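Local coordinates for protein lysozyme (Enterobacteria phage P1, PDB 1XJU) that hydrolyses the glycan strands of the host peptidoglycan as a signal-arrest-release endolysin, so that the cell bursts and frees new phage, and is here in its secreted inactive form, at residues Y21-A25 / F86-C90; I10-C16 / I49-W53; A60-I64 / M81-F86; L125-V129 / R142-E146; N91-T95 / E106-H110. All coordinates share one frame; numbering follows the deposited sequence.

Contact 1 of 5, residues Y21-A25 / F86-C90; sequences YMCPA and FNMGC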
# COMPACT_ATOMS: atom_id res chain seq x y z
N TYR A 21 7.56 2.05 9.90
CA TYR A 21 6.97 2.42 8.62
C TYR A 21 7.01 1.32 7.59
O TYR A 21 6.24 1.34 6.61
CB TYR A 21 7.60 3.73 8.10
CG TYR A 21 7.11 4.87 8.86
CD1 TYR A 21 7.61 5.15 10.15
CD2 TYR A 21 6.07 5.62 8.38
CE1 TYR A 21 7.07 6.15 10.89
CE2 TYR A 21 5.55 6.58 9.10
CZ TYR A 21 6.02 6.86 10.38
OH TYR A 21 5.46 7.88 11.09
N MET A 22 7.85 0.34 7.79
CA MET A 22 7.99 -0.81 6.89
C MET A 22 7.01 -1.96 7.19
O MET A 22 7.00 -2.97 6.53
CB MET A 22 9.45 -1.24 6.97
CG MET A 22 10.33 -0.04 6.57
SD MET A 22 10.10 0.56 4.87
CE MET A 22 10.06 2.24 5.18
N CYS A 23 6.26 -1.85 8.29
CA CYS A 23 5.42 -2.95 8.72
C CYS A 23 4.19 -3.13 7.86
O CYS A 23 3.65 -2.20 7.31
CB CYS A 23 5.04 -2.76 10.18
SG CYS A 23 6.46 -2.70 11.31
N PRO A 24 3.71 -4.36 7.76
CA PRO A 24 2.52 -4.63 7.02
C PRO A 24 1.32 -3.94 7.67
O PRO A 24 1.25 -3.78 8.92
CB PRO A 24 2.38 -6.14 7.09
CG PRO A 24 3.08 -6.54 8.32
CD PRO A 24 4.26 -5.57 8.38
N ALA A 25 0.31 -3.61 6.87
CA ALA A 25 -0.84 -2.83 7.29
C ALA A 25 -1.48 -3.32 8.59
O ALA A 25 -1.92 -2.51 9.38
CB ALA A 25 -1.87 -2.88 6.19
N PHE A 86 0.67 -3.80 0.52
CA PHE A 86 1.31 -4.45 1.66
C PHE A 86 1.29 -3.51 2.85
O PHE A 86 1.00 -3.91 3.99
CB PHE A 86 2.73 -4.84 1.30
CG PHE A 86 3.50 -5.47 2.42
CD1 PHE A 86 4.26 -4.72 3.26
CD2 PHE A 86 3.46 -6.86 2.60
CE1 PHE A 86 4.99 -5.29 4.29
CE2 PHE A 86 4.22 -7.45 3.62
CZ PHE A 86 4.97 -6.63 4.47
N ASN A 87 1.63 -2.26 2.62
CA ASN A 87 1.82 -1.28 3.70
C ASN A 87 0.50 -0.75 4.21
O ASN A 87 0.38 -0.48 5.41
CB ASN A 87 2.70 -0.16 3.12
CG ASN A 87 3.35 0.75 4.09
OD1 ASN A 87 3.58 1.94 3.71
ND2 ASN A 87 3.85 0.21 5.26
N MET A 88 -0.49 -0.57 3.32
CA MET A 88 -1.73 0.14 3.64
C MET A 88 -2.96 -0.74 3.69
O MET A 88 -3.95 -0.34 4.32
CB MET A 88 -1.98 1.25 2.62
CG MET A 88 -0.82 2.24 2.50
SD MET A 88 -0.30 2.97 4.07
CE MET A 88 -1.56 4.26 4.20
N GLY A 89 -2.92 -1.92 3.10
CA GLY A 89 -4.07 -2.80 3.03
C GLY A 89 -4.91 -2.54 1.81
O GLY A 89 -5.01 -1.41 1.30
N CYS A 90 -5.55 -3.60 1.36
CA CYS A 90 -6.35 -3.51 0.12
C CYS A 90 -7.55 -2.58 0.26
O CYS A 90 -7.80 -1.73 -0.61
CB CYS A 90 -6.81 -4.89 -0.32
SG CYS A 90 -7.24 -5.00 -2.07
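Asn87, near the end of helix 75-88, reaches across to two backbone carbonyls of the loop 21-25. Its CA–CB bond leaves the backbone heading away from the loop, and the first torsion brings the amide back: CG stands anti to the backbone N (chi1 -163°), 3.9 Å from Tyr21 O. At the tip, ND2 donates to Tyr21 O at 3.0 Å (N-H...O 153°) and to Cys23 O at 3.2 Å (142°). Cys23 O lies in the plane of the amide, whereas Tyr21 O is tilted out of it. The other branch, OD1, accepts from Arg143 NH1, so both ends of the amide are engaged and its rotation is fixed.

This is the active-site loop of a family 24 glycosyl hydrolase: Cys23 is a catalytic residue, and in this inactive form it is locked in a disulfide with Cys16. Its carbonyl also receives Trp28 NE1.

Next along the loop, Pro24 lies side by side with Phe86 and sets CB over one ring face, 4.1 Å from the centroid, in a CH-pi contact offset toward the rim. Met22 O sits at the edge of the same ring, 3.8 Å from Phe86 CE1. Phe86 O is approached twice, by Pro24 CA in a CA-H...O contact and by Ala25 N in a 3.0 Å hydrogen bond lying in the carbonyl plane. Ala25 CB then abuts Gly89 N at 3.4 Å, just where the chain leaves the helix with positive phi.

Contact 2 of 5, residues I10-C16 / I49-W53; sequences IGNAEGC and IAADW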
# COMPACT_ATOMS: atom_id res chain seq x y z
N ILE A 10 9.50 -2.82 -0.06
CA ILE A 10 8.80 -3.61 0.98
C ILE A 10 9.73 -3.98 2.14
O ILE A 10 9.34 -3.95 3.31
CB ILE A 10 8.15 -4.83 0.36
CG1 ILE A 10 6.98 -4.41 -0.54
CG2 ILE A 10 7.72 -5.85 1.42
CD1 ILE A 10 6.44 -5.50 -1.45
N GLY A 11 10.97 -4.29 1.82
CA GLY A 11 11.91 -4.65 2.85
C GLY A 11 11.60 -5.99 3.46
O GLY A 11 11.04 -6.85 2.88
N ASN A 12 11.99 -6.14 4.74
CA ASN A 12 11.90 -7.42 5.41
C ASN A 12 11.42 -7.20 6.82
O ASN A 12 11.32 -6.09 7.31
CB ASN A 12 13.24 -8.19 5.32
CG ASN A 12 14.39 -7.41 5.86
OD1 ASN A 12 14.33 -6.93 6.99
ND2 ASN A 12 15.47 -7.28 5.08
N ALA A 13 11.13 -8.30 7.49
CA ALA A 13 10.49 -8.23 8.81
C ALA A 13 11.43 -7.57 9.82
O ALA A 13 11.01 -6.79 10.68
CB ALA A 13 10.10 -9.58 9.26
N GLU A 14 12.71 -7.82 9.69
CA GLU A 14 13.67 -7.21 10.57
C GLU A 14 13.68 -5.70 10.33
O GLU A 14 13.89 -4.89 11.23
CB GLU A 14 15.03 -7.91 10.36
CG GLU A 14 15.04 -9.44 10.64
CD GLU A 14 14.06 -10.38 9.83
OE1 GLU A 14 13.92 -10.25 8.52
OE2 GLU A 14 13.43 -11.30 10.54
N GLY A 15 13.45 -5.28 9.09
CA GLY A 15 13.28 -3.86 8.77
C GLY A 15 12.05 -3.23 9.42
O GLY A 15 12.10 -2.08 9.85
N CYS A 16 10.96 -3.95 9.48
CA CYS A 16 9.78 -3.53 10.27
C CYS A 16 10.06 -3.38 11.77
O CYS A 16 9.59 -2.46 12.41
CB CYS A 16 8.62 -4.48 9.99
SG CYS A 16 7.28 -4.60 11.18
N ILE A 49 5.06 -11.62 12.79
CA ILE A 49 5.24 -10.73 11.64
C ILE A 49 6.20 -11.38 10.66
O ILE A 49 5.95 -11.42 9.43
CB ILE A 49 5.68 -9.34 12.08
CG1 ILE A 49 4.56 -8.64 12.84
CG2 ILE A 49 6.11 -8.50 10.85
CD1 ILE A 49 4.95 -7.40 13.55
N ALA A 50 7.30 -11.93 11.14
CA ALA A 50 8.24 -12.57 10.27
C ALA A 50 7.64 -13.81 9.62
O ALA A 50 7.86 -14.03 8.41
CB ALA A 50 9.48 -12.96 11.04
N ALA A 51 6.87 -14.60 10.37
CA ALA A 51 6.33 -15.83 9.83
C ALA A 51 5.33 -15.53 8.71
O ALA A 51 5.20 -16.33 7.78
CB ALA A 51 5.64 -16.60 10.92
N ASP A 52 4.60 -14.42 8.84
CA ASP A 52 3.55 -14.09 7.88
C ASP A 52 3.98 -13.16 6.77
O ASP A 52 3.16 -12.79 5.91
CB ASP A 52 2.40 -13.49 8.64
CG ASP A 52 1.70 -14.56 9.47
OD1 ASP A 52 0.80 -14.21 10.24
OD2 ASP A 52 1.97 -15.77 9.34
N TRP A 53 5.23 -12.80 6.71
CA TRP A 53 5.69 -11.73 5.83
C TRP A 53 5.40 -12.09 4.36
O TRP A 53 4.79 -11.31 3.62
CB TRP A 53 7.18 -11.52 6.05
CG TRP A 53 7.72 -10.31 5.38
CD1 TRP A 53 8.32 -10.16 4.17
CD2 TRP A 53 7.68 -9.00 5.94
NE1 TRP A 53 8.65 -8.85 3.93
CE2 TRP A 53 8.30 -8.11 5.01
CE3 TRP A 53 7.24 -8.47 7.17
CZ2 TRP A 53 8.47 -6.75 5.28
CZ3 TRP A 53 7.42 -7.15 7.43
CH2 TRP A 53 8.01 -6.28 6.48
O HOH W 1 10.34 -9.49 1.53
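Trp53 lays one face of its indole against the backbone that joins Ile10 to Ala13. Asn12 C is 3.4 Å above that plane near the rim, and Ala13 N is 3.6 Å above it over the centre, which makes this a flat packing of peptide on ring. A chi1 of -170° places CG anti to the backbone N, which turns the indole toward the segment 10-16. Ile10 and Trp53 run past each other in opposite directions: Ile10 CG2 is beside CZ2 and NE1, while Ile10 O lies at the ring edge in plane. The indole N-H also works at the edge. NE1 makes a weak bond to Gly11 O at 3.3 Å, bent to 128°, and a water that donates to Gly11 O at 3.0 Å accepts weakly from NE1 as well.

The backbone under the ring is a helix-to-helix turn. Gly11, just after helix 4-10, leaves helical geometry with positive phi, and Asn12 is the N-cap of helix 13-18, its OD1 accepting from Gly15 N at 2.8 Å. That short helix carries Glu14, the inferred proton donor/acceptor, whose chain bends back so that OE2 loosely approaches Ala50 CB.

Ala13 CB fits between the indole and Ala50 of the same helix 46-67, 3.7 Å from Trp53 CE3 and 3.9 Å from Ala50 CB. Cys16 points its CB obliquely at the far end of the indole, near CZ3, and with SG anti to the backbone N (chi1 159°) the sulfur meets Ile49 CG2 at 4.1 Å; the same sulfur is disulfide-bonded to Cys23 SG.

Contact 3 of 5, residues A60-I64 / M81-F86; sequences AERCI and MTSAAF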
# COMPACT_ATOMS: atom_id res chain seq x y z
N ALA A 60 -1.07 -9.02 -0.81
CA ALA A 60 -0.95 -7.74 -1.49
C ALA A 60 -1.00 -7.89 -2.99
O ALA A 60 -1.71 -7.15 -3.68
CB ALA A 60 0.31 -7.03 -1.02
N GLU A 61 -0.27 -8.84 -3.54
CA GLU A 61 -0.29 -9.10 -4.97
C GLU A 61 -1.67 -9.49 -5.39
O GLU A 61 -2.14 -9.05 -6.46
CB GLU A 61 0.73 -10.20 -5.35
CG GLU A 61 2.14 -9.76 -5.20
CD GLU A 61 3.19 -10.56 -5.95
OE1 GLU A 61 4.38 -10.31 -5.69
OE2 GLU A 61 2.85 -11.34 -6.86
N ARG A 62 -2.36 -10.32 -4.60
CA ARG A 62 -3.72 -10.72 -4.92
C ARG A 62 -4.68 -9.54 -4.91
O ARG A 62 -5.56 -9.45 -5.79
CB ARG A 62 -4.22 -11.80 -3.97
CG ARG A 62 -5.57 -12.29 -4.33
CD ARG A 62 -5.96 -13.59 -3.64
NE ARG A 62 -7.19 -14.10 -4.30
CZ ARG A 62 -8.39 -13.64 -4.10
NH1 ARG A 62 -9.40 -14.13 -4.82
NH2 ARG A 62 -8.63 -12.71 -3.19
N CYS A 63 -4.51 -8.63 -3.97
CA CYS A 63 -5.28 -7.41 -3.97
C CYS A 63 -5.15 -6.67 -5.31
O CYS A 63 -6.14 -6.26 -5.93
CB CYS A 63 -4.75 -6.51 -2.85
SG CYS A 63 -5.40 -4.80 -2.91
N ILE A 64 -3.91 -6.47 -5.75
CA ILE A 64 -3.68 -5.76 -7.00
C ILE A 64 -4.25 -6.52 -8.20
O ILE A 64 -4.85 -5.91 -9.10
CB ILE A 64 -2.18 -5.39 -7.11
CG1 ILE A 64 -1.70 -4.57 -5.90
CG2 ILE A 64 -1.85 -4.69 -8.40
CD1 ILE A 64 -2.59 -3.37 -5.56
N MET A 81 2.44 -0.94 -6.72
CA MET A 81 1.10 -1.07 -6.17
C MET A 81 1.05 -2.17 -5.10
O MET A 81 0.35 -2.05 -4.09
CB MET A 81 0.09 -1.36 -7.29
CG MET A 81 -0.14 -0.14 -8.18
SD MET A 81 -0.93 1.26 -7.32
CE MET A 81 -2.59 0.58 -7.01
N THR A 82 1.79 -3.24 -5.30
CA THR A 82 1.88 -4.31 -4.32
C THR A 82 2.49 -3.77 -3.04
O THR A 82 2.01 -4.06 -1.95
CB THR A 82 2.70 -5.49 -4.84
OG1 THR A 82 1.97 -6.15 -5.91
CG2 THR A 82 2.95 -6.54 -3.75
N SER A 83 3.56 -3.02 -3.14
CA SER A 83 4.17 -2.37 -1.98
C SER A 83 3.14 -1.54 -1.24
O SER A 83 3.04 -1.64 -0.00
CB SER A 83 5.33 -1.50 -2.46
OG SER A 83 5.85 -0.69 -1.41
N ALA A 84 2.36 -0.71 -1.93
CA ALA A 84 1.36 0.11 -1.29
C ALA A 84 0.31 -0.75 -0.60
O ALA A 84 -0.10 -0.45 0.54
CB ALA A 84 0.72 1.05 -2.31
N ALA A 85 -0.14 -1.80 -1.25
CA ALA A 85 -1.15 -2.68 -0.68
C ALA A 85 -0.59 -3.41 0.55
O ALA A 85 -1.31 -3.63 1.52
CB ALA A 85 -1.65 -3.66 -1.71
N PHE A 86 0.67 -3.80 0.52
CA PHE A 86 1.31 -4.45 1.66
C PHE A 86 1.29 -3.51 2.85
O PHE A 86 1.00 -3.91 3.99
CB PHE A 86 2.73 -4.84 1.30
CG PHE A 86 3.50 -5.47 2.42
CD1 PHE A 86 4.26 -4.72 3.26
CD2 PHE A 86 3.46 -6.86 2.60
CE1 PHE A 86 4.99 -5.29 4.29
CE2 PHE A 86 4.22 -7.45 3.62
CZ PHE A 86 4.97 -6.63 4.47
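Phe86 touches Ala60 through CB, at 4.0 Å from Ala60 CB, and carries its flat ring out of this interface, past Asn56 and Ile57 an earlier turn along helix 46-67, to meet Trp53 edge-to-face. The other flat group, the carboxylate of Glu61, likewise leaves the contact and is held by Thr2 OG1 and Arg1 N. Neither flat group therefore stacks here; what remains is small and aliphatic side chains against each other and against helix backbone, with no hydrogen bond across.

Ala60 CB points toward helix 75-88 and rests on its backbone. It sits 3.5 Å from Thr82 O and 3.6 Å from Phe86 N, directly over the helical hydrogen bond that joins these two backbone atoms, and it is 4.0 Å from Ala85 CB. The segment axes come within 8.2 Å and cross at 117°, consistent with the small Ala60 and Ala85 at the crossing. On one flank, Thr82 turns its methyl toward the neighbour: CG2 lies anti to the backbone N and meets Glu61 CG at 3.6 Å. The Thr82 hydroxyl bonds back to Phe78 O, one turn earlier. Farther along, Ile64 crosses Met81 at about a right angle. A chi2 of -50° bends CD1 back to 3.5 Å from Met81 O and alongside Ala85 CB.

Cys63 SG grazes Ala85 CB at 4.1 Å and is disulfide-bonded to Cys90, just beyond helix 75-88. Helix 46-67 covers the Met81, Thr82 and Ala85 side, while Ser83 faces helix 4-10 and bonds to Glu146 and Arg142 of helix 137-151, and Ala84 touches Leu125.

Contact 4 of 5, residues L125-V129 / R142-E146; sequences LPDFV and RREKE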
# COMPACT_ATOMS: atom_id res chain seq x y z
N LEU A 125 -0.63 7.54 -5.90
CA LEU A 125 -0.05 6.85 -4.75
C LEU A 125 0.09 7.81 -3.57
O LEU A 125 -0.20 7.41 -2.43
CB LEU A 125 1.28 6.18 -5.16
CG LEU A 125 1.04 4.80 -5.80
CD1 LEU A 125 2.24 4.36 -6.55
CD2 LEU A 125 0.70 3.77 -4.73
N PRO A 126 0.54 9.06 -3.76
CA PRO A 126 0.65 9.96 -2.60
C PRO A 126 -0.68 10.39 -2.02
O PRO A 126 -0.67 11.23 -1.05
CB PRO A 126 1.52 11.13 -3.13
CG PRO A 126 2.23 10.50 -4.30
CD PRO A 126 1.20 9.63 -4.96
N ASP A 127 -1.80 9.85 -2.41
CA ASP A 127 -3.08 10.10 -1.76
C ASP A 127 -3.20 9.28 -0.47
O ASP A 127 -4.21 9.45 0.27
CB ASP A 127 -4.30 9.70 -2.61
CG ASP A 127 -4.45 10.52 -3.85
OD1 ASP A 127 -3.76 11.59 -3.94
OD2 ASP A 127 -5.31 10.19 -4.65
N PHE A 128 -2.25 8.39 -0.18
CA PHE A 128 -2.39 7.48 0.96
C PHE A 128 -1.26 7.67 1.95
O PHE A 128 -0.30 6.90 1.95
CB PHE A 128 -2.48 6.02 0.47
CG PHE A 128 -3.62 5.83 -0.50
CD1 PHE A 128 -3.41 6.04 -1.86
CD2 PHE A 128 -4.91 5.63 -0.05
CE1 PHE A 128 -4.51 6.04 -2.71
CE2 PHE A 128 -5.97 5.60 -0.89
CZ PHE A 128 -5.76 5.81 -2.22
N VAL A 129 -1.34 8.71 2.76
CA VAL A 129 -0.27 9.08 3.64
C VAL A 129 -0.72 9.21 5.08
O VAL A 129 0.05 9.73 5.92
CB VAL A 129 0.44 10.39 3.15
CG1 VAL A 129 1.04 10.15 1.79
CG2 VAL A 129 -0.53 11.57 3.16
N ARG A 142 7.40 7.26 1.37
CA ARG A 142 7.16 5.92 0.84
C ARG A 142 6.34 6.01 -0.42
O ARG A 142 6.70 5.34 -1.40
CB ARG A 142 6.50 5.10 1.93
CG ARG A 142 6.09 3.72 1.54
CD ARG A 142 7.21 2.87 1.03
NE ARG A 142 6.73 1.45 0.84
CZ ARG A 142 6.73 0.48 1.74
NH1 ARG A 142 7.38 0.66 2.90
NH2 ARG A 142 6.24 -0.73 1.47
N ARG A 143 5.23 6.70 -0.37
CA ARG A 143 4.35 6.81 -1.56
C ARG A 143 5.08 7.43 -2.73
O ARG A 143 4.88 7.03 -3.89
CB ARG A 143 3.12 7.59 -1.25
CG ARG A 143 2.14 6.94 -0.25
CD ARG A 143 1.51 5.65 -0.67
NE ARG A 143 2.27 4.48 -0.35
CZ ARG A 143 2.27 3.92 0.86
NH1 ARG A 143 2.91 2.80 1.06
NH2 ARG A 143 1.65 4.52 1.87
N GLU A 144 5.92 8.43 -2.48
CA GLU A 144 6.65 9.09 -3.58
C GLU A 144 7.67 8.17 -4.17
O GLU A 144 7.86 8.12 -5.41
CB GLU A 144 7.24 10.42 -3.10
CG GLU A 144 6.15 11.42 -2.72
CD GLU A 144 6.64 12.68 -2.03
OE1 GLU A 144 7.83 12.72 -1.69
OE2 GLU A 144 5.80 13.60 -1.80
N LYS A 145 8.35 7.39 -3.37
CA LYS A 145 9.28 6.43 -3.90
C LYS A 145 8.57 5.32 -4.70
O LYS A 145 9.02 4.93 -5.80
CB LYS A 145 10.10 5.78 -2.78
CG LYS A 145 11.07 6.71 -2.14
CD LYS A 145 11.83 6.10 -1.03
CE LYS A 145 12.76 7.14 -0.42
NZ LYS A 145 13.84 7.66 -1.30
N GLU A 146 7.44 4.84 -4.22
CA GLU A 146 6.65 3.92 -5.01
C GLU A 146 6.21 4.55 -6.32
O GLU A 146 6.25 3.86 -7.38
CB GLU A 146 5.41 3.45 -4.21
CG GLU A 146 5.70 2.56 -3.02
CD GLU A 146 4.52 2.43 -2.12
OE1 GLU A 146 4.66 1.65 -1.10
OE2 GLU A 146 3.54 3.15 -2.30
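Glu146 packs beside Leu125 and holds its carboxylate among several donors. OE1 accepts from Arg142 NE at 2.8 Å and Arg143 NH1 at 3.0 Å, both coming from the same face of the carboxylate plane, and is hydrogen-bonded to Ser83 OG of helix 75-88. OE2 takes Arg143 NE at 2.7 Å in a nearly straight bond (170°), on its syn side but tilted out of the carboxylate plane. Arg143 therefore grips the acid side-on, one nitrogen to each oxygen, with the carboxylate oxygens close to its own guanidinium plane. So many donors around a buried acid probably favour its ionised form.

Arg143 reaches this position by bending at both chi2 and chi3 (-64° and 88°), which folds the chain along the loop 125-129. CB lies 3.7 Å from Pro126 CA, and CG passes Val129 CG1 at 4.0 Å as the two side chains run in opposite senses. On the side away from Glu146, NH2 donates to Phe128 O at 3.1 Å, nearly along the C=O axis and in the guanidinium plane. NH1 has a further acceptor in Asn87.

Leu125 meets Glu146 at about a right angle. Its CD2 is 3.8 Å from OE2, and CD1 packs on the Glu146 CB at 4.0 Å, placing an apolar surface next to the ion pair.

Pairs spaced three and four residues apart, Arg143 with Glu146 and Arg142 with Glu146, form an intrahelical salt-bridge network. Here it fastens helix 137-151 of the phage lysozyme fold to the loop carbonyl of Phe128, with Leu125 packed alongside, and to helix 75-88 through Ser83 and Asn87.

Contact 5 of 5, residues N91-T95 / E106-H110; sequences NSLRT and ETSIH. With SO4 (sulfate ion), chain D.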
# COMPACT_ATOMS: atom_id res chain seq x y z
N ASN A 91 -8.29 -2.72 1.36
CA ASN A 91 -9.48 -1.92 1.51
C ASN A 91 -9.16 -0.44 1.44
O ASN A 91 -9.91 0.32 0.84
CB ASN A 91 -10.21 -2.22 2.83
CG ASN A 91 -10.91 -3.58 2.83
OD1 ASN A 91 -11.26 -4.14 1.78
ND2 ASN A 91 -11.12 -4.12 4.03
N SER A 92 -8.06 -0.01 2.07
CA SER A 92 -7.67 1.38 2.06
C SER A 92 -7.35 1.92 0.67
O SER A 92 -7.50 3.12 0.46
CB SER A 92 -6.48 1.63 2.99
OG SER A 92 -6.85 1.46 4.36
N LEU A 93 -6.91 1.07 -0.23
CA LEU A 93 -6.62 1.50 -1.59
C LEU A 93 -7.85 1.51 -2.48
O LEU A 93 -7.83 2.13 -3.54
CB LEU A 93 -5.55 0.64 -2.22
CG LEU A 93 -4.19 0.70 -1.59
CD1 LEU A 93 -3.19 -0.18 -2.34
CD2 LEU A 93 -3.69 2.15 -1.48
N ARG A 94 -8.90 0.81 -2.05
CA ARG A 94 -10.14 0.66 -2.85
C ARG A 94 -11.16 1.76 -2.61
O ARG A 94 -11.83 2.22 -3.55
CB ARG A 94 -10.75 -0.71 -2.62
CG ARG A 94 -9.94 -1.86 -3.14
CD ARG A 94 -10.49 -3.21 -2.79
NE ARG A 94 -11.75 -3.43 -3.53
CZ ARG A 94 -12.53 -4.48 -3.37
NH1 ARG A 94 -12.23 -5.38 -2.47
NH2 ARG A 94 -13.64 -4.60 -4.09
N THR A 95 -11.35 2.14 -1.36
CA THR A 95 -12.28 3.18 -0.98
C THR A 95 -11.74 4.03 0.11
O THR A 95 -10.79 3.67 0.81
CB THR A 95 -13.66 2.59 -0.51
OG1 THR A 95 -13.47 1.86 0.70
CG2 THR A 95 -14.32 1.67 -1.56
N GLU A 106 -15.24 5.42 -3.97
CA GLU A 106 -14.11 4.82 -4.67
C GLU A 106 -12.92 5.76 -4.67
O GLU A 106 -13.03 6.98 -4.84
CB GLU A 106 -14.53 4.54 -6.11
CG GLU A 106 -13.48 3.81 -6.92
CD GLU A 106 -13.95 3.49 -8.34
OE1 GLU A 106 -15.02 4.00 -8.77
OE2 GLU A 106 -13.25 2.71 -9.00
N THR A 107 -11.71 5.23 -4.47
CA THR A 107 -10.53 6.05 -4.58
C THR A 107 -10.26 6.35 -6.06
O THR A 107 -10.52 5.55 -6.98
CB THR A 107 -9.33 5.32 -4.01
OG1 THR A 107 -9.20 4.10 -4.73
CG2 THR A 107 -9.46 5.03 -2.52
N SER A 108 -9.62 7.47 -6.27
CA SER A 108 -9.11 7.78 -7.60
C SER A 108 -8.11 6.76 -8.08
O SER A 108 -8.12 6.40 -9.27
CB SER A 108 -8.49 9.13 -7.58
OG SER A 108 -9.47 10.12 -7.36
N ILE A 109 -7.23 6.26 -7.20
CA ILE A 109 -6.25 5.27 -7.66
C ILE A 109 -6.93 4.04 -8.21
O ILE A 109 -6.51 3.49 -9.23
CB ILE A 109 -5.25 4.97 -6.54
CG1 ILE A 109 -3.99 4.33 -7.10
CG2 ILE A 109 -5.84 4.13 -5.39
CD1 ILE A 109 -2.84 4.25 -6.13
N HIS A 110 -8.01 3.60 -7.58
CA HIS A 110 -8.77 2.48 -8.07
C HIS A 110 -9.48 2.79 -9.40
O HIS A 110 -9.50 1.94 -10.31
CB HIS A 110 -9.76 2.00 -7.00
CG HIS A 110 -10.55 0.78 -7.38
ND1 HIS A 110 -11.78 0.84 -8.01
CD2 HIS A 110 -10.30 -0.54 -7.20
CE1 HIS A 110 -12.23 -0.40 -8.16
NE2 HIS A 110 -11.34 -1.26 -7.75
S SO4 D . -17.73 7.55 -6.62
O1 SO4 D . -19.12 7.69 -6.33
O2 SO4 D . -17.20 6.38 -5.89
O3 SO4 D . -17.02 8.77 -6.28
O4 SO4 D . -17.64 7.44 -8.07
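Two hydrogen bonds join the C-terminal end of helix 90-94 to Thr107. Thr107 OG1 donates to Leu93 O at 2.7 Å, tilted from the carbonyl plane, and Thr107 N donates to Arg94 O at 3.1 Å, a straight bond (168°) that comes in from above the Arg94 carbonyl plane. The same hydroxyl accepts from His110 N at 3.1 Å, making Thr107 the N-cap of helix 108-114. With chi1 at 58°, OG1 sits between the backbone N and carbonyl carbon and can serve both partners.

Van der Waals contacts of methyls with backbone carbonyls lie beside these bonds: Ile109 CG2 approaches Leu93 O at 3.4 Å, and Thr107 CG2 lies 3.6 Å from Thr95 C.

Polar and ionisable groups lie at the partly exposed side. Glu106 OE2, on its anti side, receives His110 ND1 at 2.6 Å in the imidazole plane, while OE1 pairs with Lys111. Glu106 N binds a sulfate oxygen, O2, at 2.9 Å; the ion, probably from the crystallisation liquor, is also held by Lys111 and Arg101.

Thr95 and Glu106 form an antiparallel non-hydrogen-bonded pair at the base of the hairpin of strands 95-98 and 103-106. Inward, Leu93 rests on Ala84 and Ala85 of helix 75-88, and Ile109 on Met81.

Helix 75-88 joins contacts 1 and 3, which share Phe86 and lie about 6 Å from the chain's centre, measured between centres. Contact 3 is buried, with no hydrogen bond across; contact 1 is partly buried and mixes an amide-carbonyl network with ring packing. Contact 2 draws on helix 46-67, as contact 3 does, but lies farther out and relies on indole against backbone. Its disulfide with contact 1 ties up the catalytic Cys23, while another joins contacts 1 and 3. Contact 4 adds buried charge, touching contact 3 through Ser83. Contact 5, about 25 Å centre to centre from contact 2 and across the chain's centre, is a capping arrangement with ionisable groups, met by Phe128 of contact 4.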